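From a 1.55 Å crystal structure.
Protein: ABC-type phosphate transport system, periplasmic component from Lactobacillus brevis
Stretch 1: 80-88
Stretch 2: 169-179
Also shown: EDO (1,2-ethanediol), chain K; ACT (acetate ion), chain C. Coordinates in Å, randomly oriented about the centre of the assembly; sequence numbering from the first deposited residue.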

ATOM      1  N   VAL A  80      -5.535  -6.009   4.910  1.00 16.99           N
ATOM      2  CA  VAL A  80      -5.364  -5.964   3.448  1.00 17.12           C
ATOM      3  C   VAL A  80      -5.541  -4.493   3.063  1.00 15.10           C
ATOM      4  O   VAL A  80      -6.391  -3.765   3.619  1.00 17.71           O
ATOM      5  N   VAL A  81      -4.720  -4.018   2.144  1.00 15.92           N
ATOM      6  CA  VAL A  81      -4.827  -2.658   1.572  1.00 19.98           C
ATOM      7  C   VAL A  81      -5.088  -2.746   0.064  1.00 18.57           C
ATOM      8  O   VAL A  81      -4.411  -3.499  -0.652  1.00 17.30           O
ATOM      9  N   GLY A  82      -6.080  -1.990  -0.399  1.00 18.28           N
ATOM     10  CA  GLY A  82      -6.326  -1.798  -1.811  1.00 19.21           C
ATOM     11  C   GLY A  82      -5.437  -0.703  -2.365  1.00 18.47           C
ATOM     12  O   GLY A  82      -5.057   0.242  -1.643  1.00 17.46           O
ATOM     13  N   ILE A  83      -5.057  -0.872  -3.619  1.00 16.82           N
ATOM     14  CA  ILE A  83      -4.267   0.123  -4.374  1.00 17.39           C
ATOM     15  C   ILE A  83      -5.055   0.519  -5.614  1.00 18.07           C
ATOM     16  O   ILE A  83      -5.607  -0.345  -6.345  1.00 17.77           O
ATOM     17  N   THR A  84      -5.081   1.820  -5.873  1.00 19.22           N
ATOM     18  CA  THR A  84      -5.834   2.359  -7.006  1.00 17.48           C
ATOM     19  C   THR A  84      -5.001   3.356  -7.823  1.00 17.77           C
ATOM     20  O   THR A  84      -4.218   4.123  -7.269  1.00 17.62           O
ATOM     21  N   PRO A  85      -5.140   3.301  -9.146  1.00 17.31           N
ATOM     22  CA  PRO A  85      -4.636   4.444  -9.930  1.00 17.07           C
ATOM     23  C   PRO A  85      -5.379   5.703  -9.528  1.00 17.60           C
ATOM     24  O   PRO A  85      -6.561   5.666  -9.126  1.00 18.06           O
ATOM     25  N   ILE A  86      -4.650   6.826  -9.558  1.00 16.87           N
ATOM     26  CA  ILE A  86      -5.216   8.128  -9.339  1.00 17.00           C
ATOM     27  C   ILE A  86      -4.755   9.066 -10.424  1.00 17.61           C
ATOM     28  O   ILE A  86      -3.658   8.942 -10.934  1.00 17.21           O
ATOM     29  N   VAL A  87      -5.632   9.984 -10.806  1.00 16.78           N
ATOM     30  CA  VAL A  87      -5.317  10.959 -11.825  1.00 17.60           C
ATOM     31  C   VAL A  87      -5.653  12.365 -11.377  1.00 18.63           C
ATOM     32  O   VAL A  87      -6.454  12.582 -10.485  1.00 18.97           O
ATOM     33  N   ASN A  88      -5.012  13.328 -12.030  1.00 19.01           N
ATOM     34  CA  ASN A  88      -5.361  14.719 -11.855  1.00 21.81           C
ATOM     35  C   ASN A  88      -6.814  14.884 -12.296  1.00 21.65           C
ATOM     36  O   ASN A  88      -7.256  14.250 -13.249  1.00 21.76           O
ATOM     37  N   ALA A 169      -1.398  14.251 -14.917  1.00 19.59           N
ATOM     38  CA  ALA A 169      -0.707  13.236 -14.075  1.00 18.64           C
ATOM     39  C   ALA A 169      -1.545  11.984 -13.798  1.00 18.87           C
ATOM     40  O   ALA A 169      -2.738  12.075 -13.554  1.00 19.18           O
ATOM     41  N   ILE A 170      -0.859  10.852 -13.818  1.00 16.29           N
ATOM     42  CA  ILE A 170      -1.357   9.611 -13.272  1.00 16.28           C
ATOM     43  C   ILE A 170      -0.315   8.932 -12.381  1.00 17.14           C
ATOM     44  O   ILE A 170       0.845   8.917 -12.673  1.00 18.08           O
ATOM     45  N   SER A 171      -0.793   8.325 -11.298  1.00 15.65           N
ATOM     46  CA  SER A 171       0.041   7.513 -10.402  1.00 16.95           C
ATOM     47  C   SER A 171      -0.841   6.454  -9.750  1.00 17.23           C
ATOM     48  O   SER A 171      -1.919   6.113 -10.256  1.00 17.36           O
ATOM     49  N   TYR A 172      -0.325   5.909  -8.677  1.00 17.90           N
ATOM     50  CA  TYR A 172      -1.028   4.856  -7.933  1.00 19.67           C
ATOM     51  C   TYR A 172      -0.807   5.083  -6.455  1.00 19.30           C
ATOM     52  O   TYR A 172       0.285   5.476  -6.047  1.00 18.82           O
ATOM     53  N   VAL A 173      -1.821   4.753  -5.632  1.00 17.93           N
ATOM     54  CA  VAL A 173      -1.757   4.967  -4.214  1.00 19.21           C
ATOM     55  C   VAL A 173      -2.725   4.051  -3.492  1.00 19.96           C
ATOM     56  O   VAL A 173      -3.741   3.609  -4.049  1.00 17.50           O
ATOM     57  N   ALA A 174      -2.347   3.730  -2.272  1.00 19.50           N
ATOM     58  CA  ALA A 174      -3.230   2.948  -1.373  1.00 19.97           C
ATOM     59  C   ALA A 174      -4.588   3.657  -1.185  1.00 20.04           C
ATOM     60  O   ALA A 174      -4.656   4.867  -1.111  1.00 19.73           O
ATOM     61  N   PHE A 175      -5.679   2.878  -1.043  1.00 21.48           N
ATOM     62  CA  PHE A 175      -7.031   3.415  -0.907  1.00 21.80           C
ATOM     63  C   PHE A 175      -7.232   4.559   0.140  1.00 25.45           C
ATOM     64  O   PHE A 175      -7.891   5.578  -0.156  1.00 30.93           O
ATOM     65  N   SER A 176      -6.602   4.443   1.281  1.00 30.41           N
ATOM     66  CA  SER A 176      -6.785   5.496   2.320  1.00 40.10           C
ATOM     67  C   SER A 176      -6.352   6.899   1.880  1.00 37.47           C
ATOM     68  O   SER A 176      -6.898   7.934   2.348  1.00 29.57           O
ATOM     69  N   TYR A 177      -5.355   6.944   0.995  1.00 24.45           N
ATOM     70  CA  TYR A 177      -4.843   8.221   0.592  1.00 23.50           C
ATOM     71  C   TYR A 177      -5.764   8.930  -0.380  1.00 23.78           C
ATOM     72  O   TYR A 177      -5.587  10.106  -0.641  1.00 25.55           O
ATOM     73  N   VAL A 178      -6.731   8.222  -0.968  1.00 25.94           N
ATOM     74  CA  VAL A 178      -7.603   8.880  -1.920  1.00 28.37           C
ATOM     75  C   VAL A 178      -8.458   9.933  -1.195  1.00 27.13           C
ATOM     76  O   VAL A 178      -9.038   9.620  -0.159  1.00 28.14           O
ATOM     77  N   ASN A 179      -8.474  11.147  -1.729  1.00 30.91           N
ATOM     78  CA  ASN A 179      -9.303  12.252  -1.236  1.00 37.55           C
ATOM     79  C   ASN A 179      -9.753  13.150  -2.392  1.00 38.32           C
ATOM     80  O   ASN A 179      -9.461  12.858  -3.561  1.00 32.69           O
TER

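The two stretches lie side by side as antiparallel strands, their axes 151° apart in direction and 4.4 Å apart at closest approach. Together they bury 709 Å². Paired residues send their side chains to the same face of the sheet, so packing is best read one face at a time.

Backbone hydrogen bonds fix the register. Thr-84 N to Val-173 O (2.9 Å, 175° at the hydrogen) and Val-173 N to Thr-84 O (3.0 Å) close one ring; Ile-86 N to Ser-171 O (2.9 Å) and Ser-171 N to Ile-86 O (3.0 Å) close the next.

The tightest fit of bump into hollow is at Gly-82. Phe-175, in m with chi2 at 12°, starts sideways from its CA, but its ring swings back across the first strand. The Gly-82 CA lies 3.5 Å from the ring centroid and only 5° off the ring normal, a CH-pi contact over the face. The missing side chain makes the hollow: an ideal CB on Gly-82 would sit 2.4 Å from Phe-175 CE2, a clash. The bond from Phe-175 N to Gly-82 O (2.8 Å) anchors the ring's own backbone beside this site.

Thr-84, Ile-86, Ser-171 and Val-173 share one face. Thr-84 adopts t; its CB lies 3.8 Å from Phe-175 CE1, oblique to the ring, while its CG2 meets Val-178 CG2 at 3.5 Å. Val-178, also t, points toward the first strand from the loop after the 3-10 segment. Its CG2 also reaches Ile-86 CG2 (4.1 Å), which packs against Val-173 CG1 at 3.7 Å. Ile-86 (chi1 p, chi2 t) and Val-173 (p) thus join Thr-84 and Val-178 in a methyl cluster. The Thr-84 hydroxyl is occupied within its own strand, OG1 donating to Pro-85 O at 2.9 Å.

On the face of Ile-83, Pro-85 and Val-87, contacts are looser. Ile-83 (m, then t) brings CG2 to 4.3 Å from Tyr-172 CB, but the tyrosine, in p, leads its ring away and its hydroxyl bonds elsewhere in the structure. Val-87 (m) sets CG1 3.8 Å from CG1 of Ile-170 (t, t). The small Ala-174 receives Val-81 CG2 against its CB at 3.8 Å.

Asn-88, in t, leads its amide away from the second strand to a bound 1,2-ethanediol, probably from the crystallisation liquor: ND2 donates to EDO O2, and OD1 accepts from EDO O1, each at 3.1 Å. An acetate carbon lies over one face of the Tyr-177 ring, outside the contact between the strands.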

ATOM      1  CB  VAL A  80      -6.373  -6.873   2.723  1.00 18.80           C
ATOM      2  CG1 VAL A  80      -6.464  -6.516   1.232  1.00 18.65           C
ATOM      3  CG2 VAL A  80      -6.021  -8.341   3.002  1.00 18.78           C
ATOM      4  CB  VAL A  81      -3.568  -1.826   1.896  1.00 21.20           C
ATOM      5  CG1 VAL A  81      -2.338  -2.362   1.135  1.00 22.28           C
ATOM      6  CG2 VAL A  81      -3.824  -0.343   1.676  1.00 25.65           C
ATOM      7  CB  ILE A  83      -2.896  -0.448  -4.753  1.00 17.96           C
ATOM      8  CG1 ILE A  83      -2.079  -0.716  -3.484  1.00 22.88           C
ATOM      9  CG2 ILE A  83      -2.139   0.483  -5.756  1.00 18.24           C
ATOM     10  CD1 ILE A  83      -1.010  -1.757  -3.709  1.00 25.48           C
ATOM     11  CB  THR A  84      -7.130   3.033  -6.582  1.00 17.60           C
ATOM     12  OG1 THR A  84      -7.863   3.458  -7.748  1.00 18.94           O
ATOM     13  CG2 THR A  84      -6.914   4.234  -5.695  1.00 19.42           C
ATOM     14  CB  PRO A  85      -4.976   4.087 -11.374  1.00 19.23           C
ATOM     15  CG  PRO A  85      -5.553   2.730 -11.379  1.00 20.51           C
ATOM     16  CD  PRO A  85      -5.925   2.370  -9.978  1.00 18.28           C
ATOM     17  CB  ILE A  86      -4.828   8.732  -7.952  1.00 17.70           C
ATOM     18  CG1 ILE A  86      -3.309   8.724  -7.702  1.00 19.19           C
ATOM     19  CG2 ILE A  86      -5.544   7.975  -6.800  1.00 18.07           C
ATOM     20  CD1 ILE A  86      -2.869   9.697  -6.610  1.00 17.98           C
ATOM     21  CB  VAL A  87      -6.040  10.666 -13.153  1.00 19.56           C
ATOM     22  CG1 VAL A  87      -5.642   9.302 -13.716  1.00 19.58           C
ATOM     23  CG2 VAL A  87      -7.551  10.782 -12.995  1.00 19.39           C
ATOM     24  CB  ASN A  88      -4.413  15.575 -12.689  1.00 22.62           C
ATOM     25  CG  ASN A  88      -4.734  17.057 -12.602  1.00 27.92           C
ATOM     26  OD1 ASN A  88      -5.535  17.569 -13.381  1.00 28.13           O
ATOM     27  ND2 ASN A  88      -4.104  17.750 -11.673  1.00 25.10           N
ATOM     28  CB  ALA A 169      -0.264  13.852 -12.746  1.00 19.67           C
ATOM     29  CB  ILE A 170      -1.839   8.679 -14.410  1.00 15.73           C
ATOM     30  CG1 ILE A 170      -2.407   7.389 -13.850  1.00 15.47           C
ATOM     31  CG2 ILE A 170      -0.706   8.413 -15.433  1.00 16.73           C
ATOM     32  CD1 ILE A 170      -3.124   6.497 -14.871  1.00 15.37           C
ATOM     33  CB  SER A 171       0.761   8.350  -9.355  1.00 18.83           C
ATOM     34  OG  SER A 171       1.827   7.611  -8.768  1.00 19.10           O
ATOM     35  CB  TYR A 172      -0.525   3.488  -8.402  1.00 19.53           C
ATOM     36  CG  TYR A 172       0.937   3.431  -8.636  1.00 18.50           C
ATOM     37  CD1 TYR A 172       1.815   3.217  -7.601  1.00 19.79           C
ATOM     38  CD2 TYR A 172       1.488   3.716  -9.900  1.00 17.71           C
ATOM     39  CE1 TYR A 172       3.185   3.191  -7.801  1.00 20.86           C
ATOM     40  CE2 TYR A 172       2.846   3.687 -10.118  1.00 20.89           C
ATOM     41  CZ  TYR A 172       3.714   3.428  -9.053  1.00 21.89           C
ATOM     42  OH  TYR A 172       5.081   3.407  -9.269  1.00 22.04           O
ATOM     43  CB  VAL A 173      -2.039   6.449  -3.836  1.00 21.76           C
ATOM     44  CG1 VAL A 173      -3.541   6.786  -3.885  1.00 18.49           C
ATOM     45  CG2 VAL A 173      -1.315   6.822  -2.561  1.00 25.00           C
ATOM     46  CB  ALA A 174      -2.525   2.741  -0.023  1.00 20.32           C
ATOM     47  CB  PHE A 175      -8.014   2.275  -0.542  1.00 23.07           C
ATOM     48  CG  PHE A 175      -8.456   1.380  -1.689  1.00 20.19           C
ATOM     49  CD1 PHE A 175      -7.854   1.374  -2.941  1.00 17.55           C
ATOM     50  CD2 PHE A 175      -9.449   0.444  -1.459  1.00 18.82           C
ATOM     51  CE1 PHE A 175      -8.291   0.508  -3.935  1.00 18.71           C
ATOM     52  CE2 PHE A 175      -9.894  -0.410  -2.468  1.00 18.90           C
ATOM     53  CZ  PHE A 175      -9.298  -0.389  -3.681  1.00 19.31           C
ATOM     54  CB  SER A 176      -6.005   5.176   3.573  1.00 43.89           C
ATOM     55  OG  SER A 176      -4.719   5.753   3.507  1.00 45.30           O
ATOM     56  CB  TYR A 177      -3.443   8.080  -0.034  1.00 21.59           C
ATOM     57  CG  TYR A 177      -2.312   7.870   0.972  1.00 19.22           C
ATOM     58  CD1 TYR A 177      -2.043   6.611   1.529  1.00 18.91           C
ATOM     59  CD2 TYR A 177      -1.540   8.952   1.408  1.00 21.11           C
ATOM     60  CE1 TYR A 177      -1.055   6.436   2.474  1.00 18.56           C
ATOM     61  CE2 TYR A 177      -0.531   8.780   2.343  1.00 19.44           C
ATOM     62  CZ  TYR A 177      -0.290   7.529   2.900  1.00 17.85           C
ATOM     63  OH  TYR A 177       0.764   7.413   3.787  1.00 20.66           O
ATOM     64  CB  VAL A 178      -8.515   7.864  -2.673  1.00 31.08           C
ATOM     65  CG1 VAL A 178      -9.497   8.612  -3.563  1.00 30.03           C
ATOM     66  CG2 VAL A 178      -7.660   6.869  -3.480  1.00 31.66           C
ATOM     67  CB  ASN A 179      -8.575  13.043  -0.109  1.00 35.84           C
ATOM     68  CG  ASN A 179      -7.378  13.881  -0.597  1.00 38.96           C
ATOM     69  OD1 ASN A 179      -7.259  14.221  -1.763  1.00 35.90           O
ATOM     70  ND2 ASN A 179      -6.500  14.244   0.339  1.00 37.42           N
TER
HETATM   71  C1  EDO K 309      -4.109  21.526 -12.962  1.00 64.70           C
HETATM   72  O1  EDO K 309      -4.856  20.533 -13.679  1.00 56.41           O
HETATM   73  C2  EDO K 309      -4.770  21.831 -11.625  1.00 65.58           C
HETATM   74  O2  EDO K 309      -4.975  20.612 -10.907  1.00 64.28           O
HETATM   75  C   ACT C 301      -3.698   9.717   4.656  1.00 50.21           C
HETATM   76  O   ACT C 301      -4.513  10.353   3.953  1.00 42.50           O
HETATM   77  OXT ACT C 301      -3.850   8.494   4.837  1.00 49.86           O
HETATM   78  CH3 ACT C 301      -2.533  10.444   5.270  1.00 49.74           C